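Local structure of naphthalene dioxygenase large subunit (Rhodococcus sp., 2B1X) at residues F175-I179 and E283-F288; V211-Y215 and D418-Q424; E241-T245 and W408-E413. The protein is the large subunit of a Rieske-type non-haem iron oxygenase, carrying a [2Fe-2S] cluster in one domain and an iron(III) ion in its catalytic domain. One frame throughout, in Å; residues are numbered along the deposited sequence.

Contact 1 of 3, residues F175-I179 and E283-F288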
ATOM      1  N   PHE A 175     -42.609  -4.702 -10.934  1.00 14.53           N
ATOM      2  CA  PHE A 175     -43.250  -4.398 -12.225  1.00 14.82           C
ATOM      3  C   PHE A 175     -42.234  -4.095 -13.341  1.00 14.64           C
ATOM      4  O   PHE A 175     -42.388  -4.543 -14.472  1.00 15.27           O
ATOM      5  CB  PHE A 175     -44.202  -3.209 -12.043  1.00 14.71           C
ATOM      6  CG  PHE A 175     -44.902  -2.761 -13.312  1.00 15.87           C
ATOM      7  CD1 PHE A 175     -44.291  -1.870 -14.188  1.00 15.81           C
ATOM      8  CD2 PHE A 175     -46.189  -3.198 -13.602  1.00 16.07           C
ATOM      9  CE1 PHE A 175     -44.946  -1.458 -15.343  1.00 16.85           C
ATOM     10  CE2 PHE A 175     -46.849  -2.780 -14.744  1.00 16.14           C
ATOM     11  CZ  PHE A 175     -46.226  -1.914 -15.623  1.00 16.94           C
ATOM     12  N   TYR A 176     -41.184  -3.368 -12.987  1.00 14.58           N
ATOM     13  CA  TYR A 176     -40.151  -2.931 -13.926  1.00 14.37           C
ATOM     14  C   TYR A 176     -39.052  -3.968 -14.071  1.00 14.16           C
ATOM     15  O   TYR A 176     -38.551  -4.171 -15.162  1.00 14.77           O
ATOM     16  CB  TYR A 176     -39.575  -1.578 -13.475  1.00 13.23           C
ATOM     17  CG  TYR A 176     -40.649  -0.525 -13.423  1.00 13.25           C
ATOM     18  CD1 TYR A 176     -41.233  -0.147 -12.207  1.00 11.17           C
ATOM     19  CD2 TYR A 176     -41.128   0.066 -14.600  1.00 12.59           C
ATOM     20  CE1 TYR A 176     -42.267   0.817 -12.161  1.00 12.60           C
ATOM     21  CE2 TYR A 176     -42.142   1.013 -14.563  1.00 12.68           C
ATOM     22  CZ  TYR A 176     -42.710   1.400 -13.349  1.00 12.27           C
ATOM     23  OH  TYR A 176     -43.756   2.338 -13.336  1.00 12.54           O
ATOM     24  N   LEU A 177     -38.667  -4.608 -12.980  1.00 13.99           N
ATOM     25  CA  LEU A 177     -37.696  -5.709 -13.059  1.00 14.47           C
ATOM     26  C   LEU A 177     -38.176  -6.798 -14.031  1.00 14.66           C
ATOM     27  O   LEU A 177     -37.391  -7.344 -14.805  1.00 14.90           O
ATOM     28  CB  LEU A 177     -37.445  -6.316 -11.689  1.00 13.56           C
ATOM     29  CG  LEU A 177     -36.686  -5.427 -10.675  1.00 15.46           C
ATOM     30  CD1 LEU A 177     -36.627  -6.178  -9.329  1.00 12.45           C
ATOM     31  CD2 LEU A 177     -35.265  -5.035 -11.140  1.00 12.72           C
ATOM     32  N   ASP A 178     -39.466  -7.096 -14.002  1.00 15.62           N
ATOM     33  CA  ASP A 178     -40.041  -8.081 -14.942  1.00 16.67           C
ATOM     34  C   ASP A 178     -39.715  -7.758 -16.398  1.00 16.84           C
ATOM     35  O   ASP A 178     -39.432  -8.643 -17.204  1.00 16.84           O
ATOM     36  CB  ASP A 178     -41.571  -8.117 -14.826  1.00 16.89           C
ATOM     37  CG  ASP A 178     -42.052  -8.727 -13.529  1.00 19.22           C
ATOM     38  OD1 ASP A 178     -41.212  -9.285 -12.760  1.00 19.42           O
ATOM     39  OD2 ASP A 178     -43.271  -8.672 -13.208  1.00 22.67           O
ATOM     40  N   ILE A 179     -39.802  -6.476 -16.734  1.00 17.20           N
ATOM     41  CA  ILE A 179     -39.572  -6.001 -18.092  1.00 17.47           C
ATOM     42  C   ILE A 179     -38.156  -6.331 -18.580  1.00 17.49           C
ATOM     43  O   ILE A 179     -37.944  -6.553 -19.756  1.00 17.17           O
ATOM     44  CB  ILE A 179     -39.854  -4.497 -18.154  1.00 17.63           C
ATOM     45  CG1 ILE A 179     -41.371  -4.239 -18.123  1.00 18.11           C
ATOM     46  CG2 ILE A 179     -39.243  -3.854 -19.430  1.00 18.06           C
ATOM     47  CD1 ILE A 179     -41.758  -2.766 -17.998  1.00 19.33           C
ATOM     48  N   GLU A 283     -49.724  -3.819 -20.016  1.00 20.83           N
ATOM     49  CA  GLU A 283     -49.153  -2.559 -19.524  1.00 20.69           C
ATOM     50  C   GLU A 283     -47.618  -2.572 -19.582  1.00 19.77           C
ATOM     51  O   GLU A 283     -47.013  -1.591 -20.020  1.00 18.99           O
ATOM     52  CB  GLU A 283     -49.642  -2.245 -18.106  1.00 21.09           C
ATOM     53  CG  GLU A 283     -51.150  -2.035 -18.010  1.00 24.00           C
ATOM     54  CD  GLU A 283     -51.939  -3.324 -17.774  1.00 27.36           C
ATOM     55  OE1 GLU A 283     -53.164  -3.217 -17.497  1.00 31.09           O
ATOM     56  OE2 GLU A 283     -51.360  -4.442 -17.864  1.00 27.70           O
ATOM     57  N   GLN A 284     -47.009  -3.688 -19.175  1.00 18.84           N
ATOM     58  CA  GLN A 284     -45.545  -3.851 -19.223  1.00 18.45           C
ATOM     59  C   GLN A 284     -45.087  -3.834 -20.676  1.00 18.41           C
ATOM     60  O   GLN A 284     -44.108  -3.154 -21.014  1.00 18.97           O
ATOM     61  CB  GLN A 284     -45.103  -5.142 -18.519  1.00 17.62           C
ATOM     62  CG  GLN A 284     -45.262  -5.083 -17.009  1.00 16.66           C
ATOM     63  CD  GLN A 284     -45.050  -6.401 -16.331  1.00 16.09           C
ATOM     64  OE1 GLN A 284     -45.534  -7.426 -16.809  1.00 18.03           O
ATOM     65  NE2 GLN A 284     -44.331  -6.392 -15.205  1.00 16.36           N
ATOM     66  N   VAL A 285     -45.813  -4.558 -21.527  1.00 18.44           N
ATOM     67  CA  VAL A 285     -45.489  -4.672 -22.951  1.00 18.13           C
ATOM     68  C   VAL A 285     -45.437  -3.298 -23.638  1.00 18.61           C
ATOM     69  O   VAL A 285     -44.491  -2.998 -24.393  1.00 17.99           O
ATOM     70  CB  VAL A 285     -46.476  -5.606 -23.693  1.00 18.23           C
ATOM     71  CG1 VAL A 285     -46.262  -5.540 -25.214  1.00 17.74           C
ATOM     72  CG2 VAL A 285     -46.370  -7.058 -23.198  1.00 17.49           C
ATOM     73  N   GLU A 286     -46.463  -2.468 -23.391  1.00 18.48           N
ATOM     74  CA  GLU A 286     -46.510  -1.140 -23.992  1.00 18.57           C
ATOM     75  C   GLU A 286     -45.462  -0.156 -23.444  1.00 17.80           C
ATOM     76  O   GLU A 286     -44.986   0.712 -24.174  1.00 17.28           O
ATOM     77  CB  GLU A 286     -47.937  -0.549 -23.935  1.00 19.03           C
ATOM     78  CG  GLU A 286     -48.956  -1.269 -24.824  1.00 21.77           C
ATOM     79  CD  GLU A 286     -48.423  -1.598 -26.219  1.00 25.76           C
ATOM     80  OE1 GLU A 286     -47.933  -0.670 -26.916  1.00 26.01           O
ATOM     81  OE2 GLU A 286     -48.489  -2.785 -26.611  1.00 27.85           O
ATOM     82  N   ILE A 287     -45.096  -0.278 -22.173  1.00 17.80           N
ATOM     83  CA  ILE A 287     -43.969   0.510 -21.656  1.00 17.74           C
ATOM     84  C   ILE A 287     -42.657   0.084 -22.329  1.00 17.76           C
ATOM     85  O   ILE A 287     -41.837   0.938 -22.693  1.00 17.42           O
ATOM     86  CB  ILE A 287     -43.896   0.437 -20.101  1.00 17.81           C
ATOM     87  CG1 ILE A 287     -45.015   1.290 -19.487  1.00 17.56           C
ATOM     88  CG2 ILE A 287     -42.508   0.804 -19.585  1.00 17.94           C
ATOM     89  CD1 ILE A 287     -45.275   1.038 -17.994  1.00 14.62           C
ATOM     90  N   PHE A 288     -42.469  -1.226 -22.532  1.00 18.03           N
ATOM     91  CA  PHE A 288     -41.220  -1.711 -23.138  1.00 18.08           C
ATOM     92  C   PHE A 288     -41.131  -1.433 -24.635  1.00 18.55           C
ATOM     93  O   PHE A 288     -40.036  -1.258 -25.179  1.00 19.09           O
ATOM     94  CB  PHE A 288     -41.016  -3.207 -22.880  1.00 17.47           C
ATOM     95  CG  PHE A 288     -39.662  -3.725 -23.309  1.00 17.68           C
ATOM     96  CD1 PHE A 288     -38.484  -3.086 -22.893  1.00 17.98           C
ATOM     97  CD2 PHE A 288     -39.559  -4.872 -24.088  1.00 18.07           C
ATOM     98  CE1 PHE A 288     -37.214  -3.573 -23.264  1.00 17.58           C
ATOM     99  CE2 PHE A 288     -38.295  -5.372 -24.465  1.00 18.89           C
ATOM    100  CZ  PHE A 288     -37.120  -4.712 -24.054  1.00 18.95           C
TER

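Contact 2 of 3, residues V211-Y215 and D418-Q424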
ATOM      1  N   VAL A 211     -29.193   5.211 -10.787  1.00 11.23           N
ATOM      2  CA  VAL A 211     -30.583   5.341 -10.286  1.00 11.12           C
ATOM      3  C   VAL A 211     -31.405   6.394 -11.102  1.00 12.03           C
ATOM      4  O   VAL A 211     -32.627   6.252 -11.316  1.00 10.97           O
ATOM      5  CB  VAL A 211     -30.679   5.529  -8.692  1.00 12.02           C
ATOM      6  CG1 VAL A 211     -30.328   6.977  -8.232  1.00 11.00           C
ATOM      7  CG2 VAL A 211     -32.077   5.084  -8.132  1.00 10.66           C
ATOM      8  N   GLY A 212     -30.730   7.414 -11.624  1.00 11.93           N
ATOM      9  CA  GLY A 212     -31.465   8.543 -12.160  1.00 12.42           C
ATOM     10  C   GLY A 212     -30.794   9.370 -13.232  1.00 13.18           C
ATOM     11  O   GLY A 212     -31.447  10.196 -13.842  1.00 12.93           O
ATOM     12  N   ASP A 213     -29.523   9.117 -13.517  1.00 13.03           N
ATOM     13  CA  ASP A 213     -28.732  10.132 -14.246  1.00 14.04           C
ATOM     14  C   ASP A 213     -28.507   9.847 -15.732  1.00 14.38           C
ATOM     15  O   ASP A 213     -27.623   9.058 -16.095  1.00 15.29           O
ATOM     16  CB  ASP A 213     -27.379  10.315 -13.518  1.00 12.48           C
ATOM     17  CG  ASP A 213     -26.662  11.616 -13.909  1.00 13.81           C
ATOM     18  OD1 ASP A 213     -26.673  12.044 -15.077  1.00 15.56           O
ATOM     19  OD2 ASP A 213     -26.042  12.270 -13.083  1.00 17.71           O
ATOM     20  N   ALA A 214     -29.322  10.468 -16.579  1.00 14.39           N
ATOM     21  CA  ALA A 214     -29.088  10.512 -18.003  1.00 13.78           C
ATOM     22  C   ALA A 214     -28.331  11.788 -18.373  1.00 13.70           C
ATOM     23  O   ALA A 214     -27.574  11.805 -19.346  1.00 13.54           O
ATOM     24  CB  ALA A 214     -30.416  10.464 -18.733  1.00 13.41           C
ATOM     25  N   TYR A 215     -28.570  12.843 -17.589  1.00 13.65           N
ATOM     26  CA  TYR A 215     -27.963  14.192 -17.744  1.00 13.52           C
ATOM     27  C   TYR A 215     -26.475  14.170 -18.083  1.00 13.49           C
ATOM     28  O   TYR A 215     -26.051  14.934 -18.960  1.00 12.75           O
ATOM     29  CB  TYR A 215     -28.164  14.992 -16.447  1.00 13.56           C
ATOM     30  CG  TYR A 215     -27.764  16.468 -16.459  1.00 12.88           C
ATOM     31  CD1 TYR A 215     -27.909  17.280 -17.608  1.00 14.14           C
ATOM     32  CD2 TYR A 215     -27.243  17.050 -15.306  1.00 12.50           C
ATOM     33  CE1 TYR A 215     -27.534  18.645 -17.572  1.00 13.92           C
ATOM     34  CE2 TYR A 215     -26.867  18.383 -15.276  1.00 12.33           C
ATOM     35  CZ  TYR A 215     -27.024  19.174 -16.379  1.00 12.36           C
ATOM     36  OH  TYR A 215     -26.640  20.499 -16.283  1.00 13.44           O
ATOM     37  N   ASP A 418     -36.761  12.302 -18.363  1.00 17.27           N
ATOM     38  CA  ASP A 418     -35.676  11.662 -17.606  1.00 16.87           C
ATOM     39  C   ASP A 418     -34.471  12.597 -17.339  1.00 17.00           C
ATOM     40  O   ASP A 418     -33.373  12.138 -17.018  1.00 17.70           O
ATOM     41  CB  ASP A 418     -35.270  10.329 -18.266  1.00 16.26           C
ATOM     42  CG  ASP A 418     -34.506   9.395 -17.317  1.00 18.38           C
ATOM     43  OD1 ASP A 418     -34.623   9.519 -16.062  1.00 17.36           O
ATOM     44  OD2 ASP A 418     -33.706   8.527 -17.747  1.00 17.67           O
ATOM     45  N   TYR A 419     -34.670  13.906 -17.470  1.00 16.01           N
ATOM     46  CA  TYR A 419     -33.765  14.866 -16.864  1.00 16.01           C
ATOM     47  C   TYR A 419     -34.407  15.289 -15.531  1.00 15.00           C
ATOM     48  O   TYR A 419     -35.195  16.214 -15.482  1.00 14.51           O
ATOM     49  CB  TYR A 419     -33.526  16.112 -17.756  1.00 16.40           C
ATOM     50  CG  TYR A 419     -32.591  15.895 -18.925  1.00 18.09           C
ATOM     51  CD1 TYR A 419     -32.796  16.584 -20.124  1.00 20.49           C
ATOM     52  CD2 TYR A 419     -31.523  14.967 -18.856  1.00 19.09           C
ATOM     53  CE1 TYR A 419     -31.944  16.380 -21.238  1.00 22.86           C
ATOM     54  CE2 TYR A 419     -30.671  14.749 -19.955  1.00 21.30           C
ATOM     55  CZ  TYR A 419     -30.897  15.468 -21.154  1.00 24.26           C
ATOM     56  OH  TYR A 419     -30.086  15.283 -22.266  1.00 24.93           O
ATOM     57  N   ALA A 420     -34.111  14.555 -14.479  1.00 13.47           N
ATOM     58  CA  ALA A 420     -34.604  14.895 -13.148  1.00 13.66           C
ATOM     59  C   ALA A 420     -33.636  14.289 -12.152  1.00 13.12           C
ATOM     60  O   ALA A 420     -32.778  13.491 -12.538  1.00 13.13           O
ATOM     61  CB  ALA A 420     -36.017  14.375 -12.920  1.00 12.43           C
ATOM     62  N   GLU A 421     -33.751  14.700 -10.892  1.00 12.75           N
ATOM     63  CA  GLU A 421     -32.924  14.158  -9.816  1.00 11.80           C
ATOM     64  C   GLU A 421     -33.789  13.656  -8.656  1.00 12.41           C
ATOM     65  O   GLU A 421     -33.298  13.465  -7.508  1.00 12.60           O
ATOM     66  CB  GLU A 421     -31.853  15.168  -9.370  1.00 12.45           C
ATOM     67  CG  GLU A 421     -30.720  15.296 -10.384  1.00 11.51           C
ATOM     68  CD  GLU A 421     -29.813  16.509 -10.201  1.00 12.45           C
ATOM     69  OE1 GLU A 421     -30.282  17.548  -9.685  1.00 14.25           O
ATOM     70  OE2 GLU A 421     -28.618  16.417 -10.609  1.00 12.96           O
ATOM     71  N   ALA A 422     -35.068  13.414  -8.952  1.00 11.28           N
ATOM     72  CA  ALA A 422     -36.005  12.840  -7.972  1.00 11.84           C
ATOM     73  C   ALA A 422     -35.598  11.423  -7.524  1.00 11.47           C
ATOM     74  O   ALA A 422     -35.683  11.078  -6.323  1.00 12.53           O
ATOM     75  CB  ALA A 422     -37.446  12.856  -8.502  1.00 10.43           C
ATOM     76  N   ASN A 423     -35.127  10.612  -8.466  1.00 11.59           N
ATOM     77  CA  ASN A 423     -34.622   9.270  -8.132  1.00 11.41           C
ATOM     78  C   ASN A 423     -33.415   9.278  -7.202  1.00 11.26           C
ATOM     79  O   ASN A 423     -33.399   8.527  -6.216  1.00 11.85           O
ATOM     80  CB  ASN A 423     -34.313   8.460  -9.384  1.00 10.87           C
ATOM     81  CG  ASN A 423     -35.550   8.112 -10.155  1.00 11.66           C
ATOM     82  OD1 ASN A 423     -36.690   8.457  -9.737  1.00 11.99           O
ATOM     83  ND2 ASN A 423     -35.362   7.410 -11.311  1.00  9.33           N
ATOM     84  N   GLN A 424     -32.426  10.115  -7.493  1.00 10.05           N
ATOM     85  CA  GLN A 424     -31.237  10.239  -6.618  1.00 11.01           C
ATOM     86  C   GLN A 424     -31.621  10.714  -5.208  1.00 11.17           C
ATOM     87  O   GLN A 424     -31.067  10.248  -4.208  1.00 10.64           O
ATOM     88  CB  GLN A 424     -30.196  11.193  -7.221  1.00 10.82           C
ATOM     89  CG  GLN A 424     -29.617  10.766  -8.604  1.00 11.45           C
ATOM     90  CD  GLN A 424     -30.417  11.238  -9.839  1.00 12.93           C
ATOM     91  OE1 GLN A 424     -31.644  11.180  -9.864  1.00 12.18           O
ATOM     92  NE2 GLN A 424     -29.698  11.684 -10.868  1.00 12.24           N
TER
HETATM   93  O   HOH W   1     -30.971  12.812 -15.699  1.00 22.48           O
HETATM   94  O   HOH W   2     -28.113  14.662 -12.795  1.00 21.56           O
HETATM   95  O   HOH W   3     -26.740  12.097 -10.547  1.00 32.36           O

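Contact 3 of 3, residues E241-T245 and W408-E413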
ATOM      1  N   GLU A 241     -39.098   8.591 -19.128  1.00 13.76           N
ATOM      2  CA  GLU A 241     -39.792   8.625 -17.847  1.00 12.92           C
ATOM      3  C   GLU A 241     -38.807   8.371 -16.710  1.00 12.47           C
ATOM      4  O   GLU A 241     -37.917   7.558 -16.851  1.00 12.45           O
ATOM      5  CB  GLU A 241     -40.896   7.583 -17.852  1.00 12.10           C
ATOM      6  CG  GLU A 241     -42.009   7.856 -16.854  1.00 12.10           C
ATOM      7  CD  GLU A 241     -43.073   8.838 -17.360  1.00 15.39           C
ATOM      8  OE1 GLU A 241     -43.081   9.192 -18.555  1.00 12.41           O
ATOM      9  OE2 GLU A 241     -43.957   9.223 -16.555  1.00 18.12           O
ATOM     10  N   HIS A 242     -38.958   9.106 -15.615  1.00 12.69           N
ATOM     11  CA  HIS A 242     -38.100   9.036 -14.398  1.00 12.19           C
ATOM     12  C   HIS A 242     -38.981   8.512 -13.247  1.00 12.35           C
ATOM     13  O   HIS A 242     -39.940   9.184 -12.857  1.00 12.56           O
ATOM     14  CB  HIS A 242     -37.620  10.461 -14.083  1.00 12.02           C
ATOM     15  CG  HIS A 242     -36.511  10.574 -13.067  1.00 13.25           C
ATOM     16  ND1 HIS A 242     -35.182  10.467 -13.405  1.00 12.27           N
ATOM     17  CD2 HIS A 242     -36.532  10.902 -11.755  1.00 13.35           C
ATOM     18  CE1 HIS A 242     -34.427  10.669 -12.341  1.00 14.13           C
ATOM     19  NE2 HIS A 242     -35.222  10.960 -11.325  1.00 13.39           N
ATOM     20  N   ILE A 243     -38.686   7.313 -12.723  1.00 12.07           N
ATOM     21  CA  ILE A 243     -39.610   6.599 -11.821  1.00 12.39           C
ATOM     22  C   ILE A 243     -38.958   6.133 -10.530  1.00 12.99           C
ATOM     23  O   ILE A 243     -37.864   5.565 -10.540  1.00 12.44           O
ATOM     24  CB  ILE A 243     -40.197   5.335 -12.515  1.00 12.33           C
ATOM     25  CG1 ILE A 243     -40.916   5.691 -13.831  1.00 12.86           C
ATOM     26  CG2 ILE A 243     -41.067   4.504 -11.529  1.00 11.92           C
ATOM     27  CD1 ILE A 243     -40.578   4.708 -14.959  1.00 14.95           C
ATOM     28  N   HIS A 244     -39.618   6.359  -9.402  1.00 12.85           N
ATOM     29  CA  HIS A 244     -39.074   5.783  -8.189  1.00 13.48           C
ATOM     30  C   HIS A 244     -40.151   5.153  -7.370  1.00 13.93           C
ATOM     31  O   HIS A 244     -41.335   5.410  -7.549  1.00 12.59           O
ATOM     32  CB  HIS A 244     -38.238   6.768  -7.368  1.00 12.56           C
ATOM     33  CG  HIS A 244     -39.038   7.767  -6.602  1.00 13.97           C
ATOM     34  ND1 HIS A 244     -39.374   9.005  -7.110  1.00 16.04           N
ATOM     35  CD2 HIS A 244     -39.555   7.721  -5.354  1.00 16.61           C
ATOM     36  CE1 HIS A 244     -40.050   9.679  -6.201  1.00 17.50           C
ATOM     37  NE2 HIS A 244     -40.169   8.926  -5.122  1.00 17.76           N
ATOM     38  N   THR A 245     -39.680   4.385  -6.415  1.00 13.96           N
ATOM     39  CA  THR A 245     -40.480   3.445  -5.667  1.00 14.84           C
ATOM     40  C   THR A 245     -40.070   3.642  -4.188  1.00 14.16           C
ATOM     41  O   THR A 245     -39.174   4.428  -3.920  1.00 13.81           O
ATOM     42  CB  THR A 245     -40.040   2.116  -6.303  1.00 15.96           C
ATOM     43  OG1 THR A 245     -41.112   1.578  -7.067  1.00 18.14           O
ATOM     44  CG2 THR A 245     -39.508   1.074  -5.346  1.00 13.72           C
ATOM     45  N   TRP A 408     -49.072   8.093 -16.594  1.00 23.67           N
ATOM     46  CA  TRP A 408     -48.183   6.919 -16.525  1.00 22.41           C
ATOM     47  C   TRP A 408     -48.945   5.688 -16.041  1.00 22.63           C
ATOM     48  O   TRP A 408     -49.660   5.763 -15.041  1.00 22.47           O
ATOM     49  CB  TRP A 408     -46.966   7.173 -15.650  1.00 21.77           C
ATOM     50  CG  TRP A 408     -45.939   6.090 -15.770  1.00 19.61           C
ATOM     51  CD1 TRP A 408     -45.531   5.213 -14.783  1.00 18.96           C
ATOM     52  CD2 TRP A 408     -45.154   5.783 -16.928  1.00 17.47           C
ATOM     53  NE1 TRP A 408     -44.560   4.375 -15.274  1.00 17.48           N
ATOM     54  CE2 TRP A 408     -44.305   4.702 -16.586  1.00 17.63           C
ATOM     55  CE3 TRP A 408     -45.085   6.308 -18.234  1.00 16.91           C
ATOM     56  CZ2 TRP A 408     -43.388   4.147 -17.491  1.00 15.89           C
ATOM     57  CZ3 TRP A 408     -44.179   5.759 -19.135  1.00 16.04           C
ATOM     58  CH2 TRP A 408     -43.342   4.679 -18.756  1.00 17.28           C
ATOM     59  N   THR A 409     -48.790   4.575 -16.762  1.00 22.89           N
ATOM     60  CA  THR A 409     -49.556   3.343 -16.514  1.00 23.43           C
ATOM     61  C   THR A 409     -48.856   2.355 -15.575  1.00 22.87           C
ATOM     62  O   THR A 409     -49.424   1.325 -15.211  1.00 24.28           O
ATOM     63  CB  THR A 409     -49.925   2.610 -17.846  1.00 23.93           C
ATOM     64  OG1 THR A 409     -48.751   2.411 -18.659  1.00 25.59           O
ATOM     65  CG2 THR A 409     -50.839   3.459 -18.706  1.00 23.48           C
ATOM     66  N   GLY A 410     -47.628   2.654 -15.188  1.00 21.87           N
ATOM     67  CA  GLY A 410     -46.932   1.805 -14.235  1.00 20.09           C
ATOM     68  C   GLY A 410     -47.031   2.357 -12.817  1.00 19.01           C
ATOM     69  O   GLY A 410     -47.476   3.492 -12.621  1.00 18.22           O
ATOM     70  N   PRO A 411     -46.647   1.553 -11.829  1.00 18.26           N
ATOM     71  CA  PRO A 411     -46.655   1.992 -10.431  1.00 17.91           C
ATOM     72  C   PRO A 411     -45.430   2.894 -10.102  1.00 17.81           C
ATOM     73  O   PRO A 411     -44.525   3.058 -10.938  1.00 16.97           O
ATOM     74  CB  PRO A 411     -46.596   0.668  -9.669  1.00 17.38           C
ATOM     75  CG  PRO A 411     -45.799  -0.227 -10.570  1.00 17.82           C
ATOM     76  CD  PRO A 411     -46.195   0.152 -11.969  1.00 18.10           C
ATOM     77  N   GLY A 412     -45.408   3.465  -8.901  1.00 17.70           N
ATOM     78  CA  GLY A 412     -44.280   4.287  -8.479  1.00 18.24           C
ATOM     79  C   GLY A 412     -44.570   5.762  -8.696  1.00 18.62           C
ATOM     80  O   GLY A 412     -45.643   6.139  -9.173  1.00 18.63           O
ATOM     81  N   GLU A 413     -43.635   6.610  -8.313  1.00 18.51           N
ATOM     82  CA  GLU A 413     -43.789   8.041  -8.548  1.00 18.76           C
ATOM     83  C   GLU A 413     -43.001   8.396  -9.809  1.00 18.17           C
ATOM     84  O   GLU A 413     -41.762   8.282  -9.831  1.00 16.84           O
ATOM     85  CB  GLU A 413     -43.297   8.841  -7.332  1.00 19.44           C
ATOM     86  CG  GLU A 413     -43.468  10.357  -7.444  1.00 23.77           C
ATOM     87  CD  GLU A 413     -42.976  11.112  -6.199  1.00 27.79           C
ATOM     88  OE1 GLU A 413     -42.119  12.025  -6.329  1.00 28.21           O
ATOM     89  OE2 GLU A 413     -43.451  10.806  -5.082  1.00 30.99           O
TER
HETATM   90  O   HOH W   4     -39.194   9.701  -9.957  1.00 21.46           O

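Contact 1 of 3, residues F175-I179 and E283-F288
Phe175 and Gln284 meet where two helices, 174-181 and 282-288, pack across each other in the catalytic domain, in a partly buried contact. The axes of the two segments come within 10.1 Å and cross at -62°. Gln284 does two jobs. Its CG lies over one face of the Phe175 ring, 3.8 Å from the ring centroid, which is a CH-pi contact. Its chain runs on extended, and the amide reaches past the ring to the other helix. There NE2 donates to Phe175 O at 2.8 Å, on a carbonyl lone pair, and to Asp178 OD2 at 3.2 Å. The second bond lies in the amide plane of Gln284 and meets the carboxylate on its anti side. Gln284 OE1 accepts from Thr281 N, so both ends of the amide are held and its rotation is fixed. Asp178 is itself shared: OD1 takes Tyr151 and a salt bridge from Lys152.

The catalytic domain belongs to the Bet v 1-like clan, with a helix-grip fold. Strand 250-254 of its large antiparallel sheet lies against Tyr176 and Ile287. The remainder is apolar. Ile287 CD1 sits at the edge of the Phe175 ring, 3.7 Å from CE1. Ile179 divides its branches: CD1 reaches Ile287 CG2 at 4.0 Å. CG2, anti to the backbone N, turns to Phe288 CD1 at 3.6 Å.

Contact 2 of 3, residues V211-Y215 and D418-Q424
Asn423 gives the direct hydrogen bond between the segments: its ND2 donates to Val211 O at 3.0 Å, with an N-H...O angle of 153°. The donor is tilted 23° from the carbonyl plane. ND2 also bonds Leu251 O, so the one amide nitrogen links the Val211 carbonyl to strand 250-254.

Water makes the other polar links. Water 1 lies between Gly212 O, Asp418 O and Tyr215 N, accepting from the last at 3.1 Å. Water 3 donates to Asp213 OD2 at 2.6 Å and accepts from Gln424 NE2.

The segments lie beside the mononuclear iron of a Rieske oxygenase, whose ligands are His216, His221 and Asp372. Asp213 OD1 accepts from the backbone N of the ligand His216. Its OD2 bonds His111 of the second subunit, a residue of the Rieske cluster pocket there. Asp213 so stands between the two sites, consistent with the bridging acid known at this boundary in Rieske oxygenases. Glu421 OE2 likewise pairs with His90 and Arg91 of that subunit.

Van der Waals contacts fill the rest. Gln424, bent at chi2 (88°), folds its amide against the backbone of Gly212, with NE2 3.5 Å from Gly212 C. The Tyr419 ring brings CE2 to 3.5 Å from Tyr215 CA. Val211 CG1 packs 3.8 Å from Gln424 CA.

Contact 3 of 3, residues E241-T245 and W408-E413
Glu241 lies flat over the indole of Trp408. Its CB starts at the outer rim of the ring, 3.9 Å from Trp408 CH2. CG is anti to the backbone N (chi1 -157°), and this carries it over the face. There it stands 3.6 Å from the centroid of the six-membered ring, only 7° off the normal, in a CH-pi contact. A bend at chi2 then turns the chain along the indole. CD comes to 3.3 Å from Trp408 CE3. At the tip, OE1 lies above CE3 and CZ3, and OE2 above CE3 and CD2. The carboxylate and ring planes are 10° apart, so the acid is stacked on the indole. OE2 also lies close to Asp405 OD2. Two like charges so near would probably raise the proton affinity of one of them.

The Trp408 ring is also met by Ile243 CD1, 3.8 Å from CZ2, and its NE1 bonds Tyr176 OH. Further along, the chain joins the sheet. Strand 413-415 is outermost, within this chain, beside 240-244 in the large antiparallel sheet of the catalytic domain. His244 and Glu413 form a hydrogen-bonded antiparallel pair: His244 N donates to Glu413 O at 2.9 Å, and Glu413 N to His244 O at 2.7 Å. Their side chains run side by side. Glu413 CB lies over one face of the imidazole, while Glu413 OE1 bonds Tyr415 OH. Water 4 lies at the imidazole edge, 2.9 Å from His244 ND1, and donates to Glu413 O.

How the contacts relate
Contact 2 is fully buried, while contacts 1 and 3 are partly buried. Contacts 1 and 3 touch through helix 174-181: Tyr176 OH lies 2.6 Å from Pro411 O, and Phe175 packs on Pro411. Contacts 2 and 3 are joined by His242, whose two ring nitrogens reach Asp418 OD1 and Asn423 N. Contacts 1 and 2 do not touch; their nearest atoms are about 10 Å apart. The chemistry follows the place. Contact 1 joins two helices by apolar side chains and one amide. Contact 3 joins strand 240-244 to a loop and the start of strand 413-415 through one backbone pair, with a stacked acid beside it. Contact 2 combines one amide bond, bridging waters and buried acids, near the iron and the second subunit.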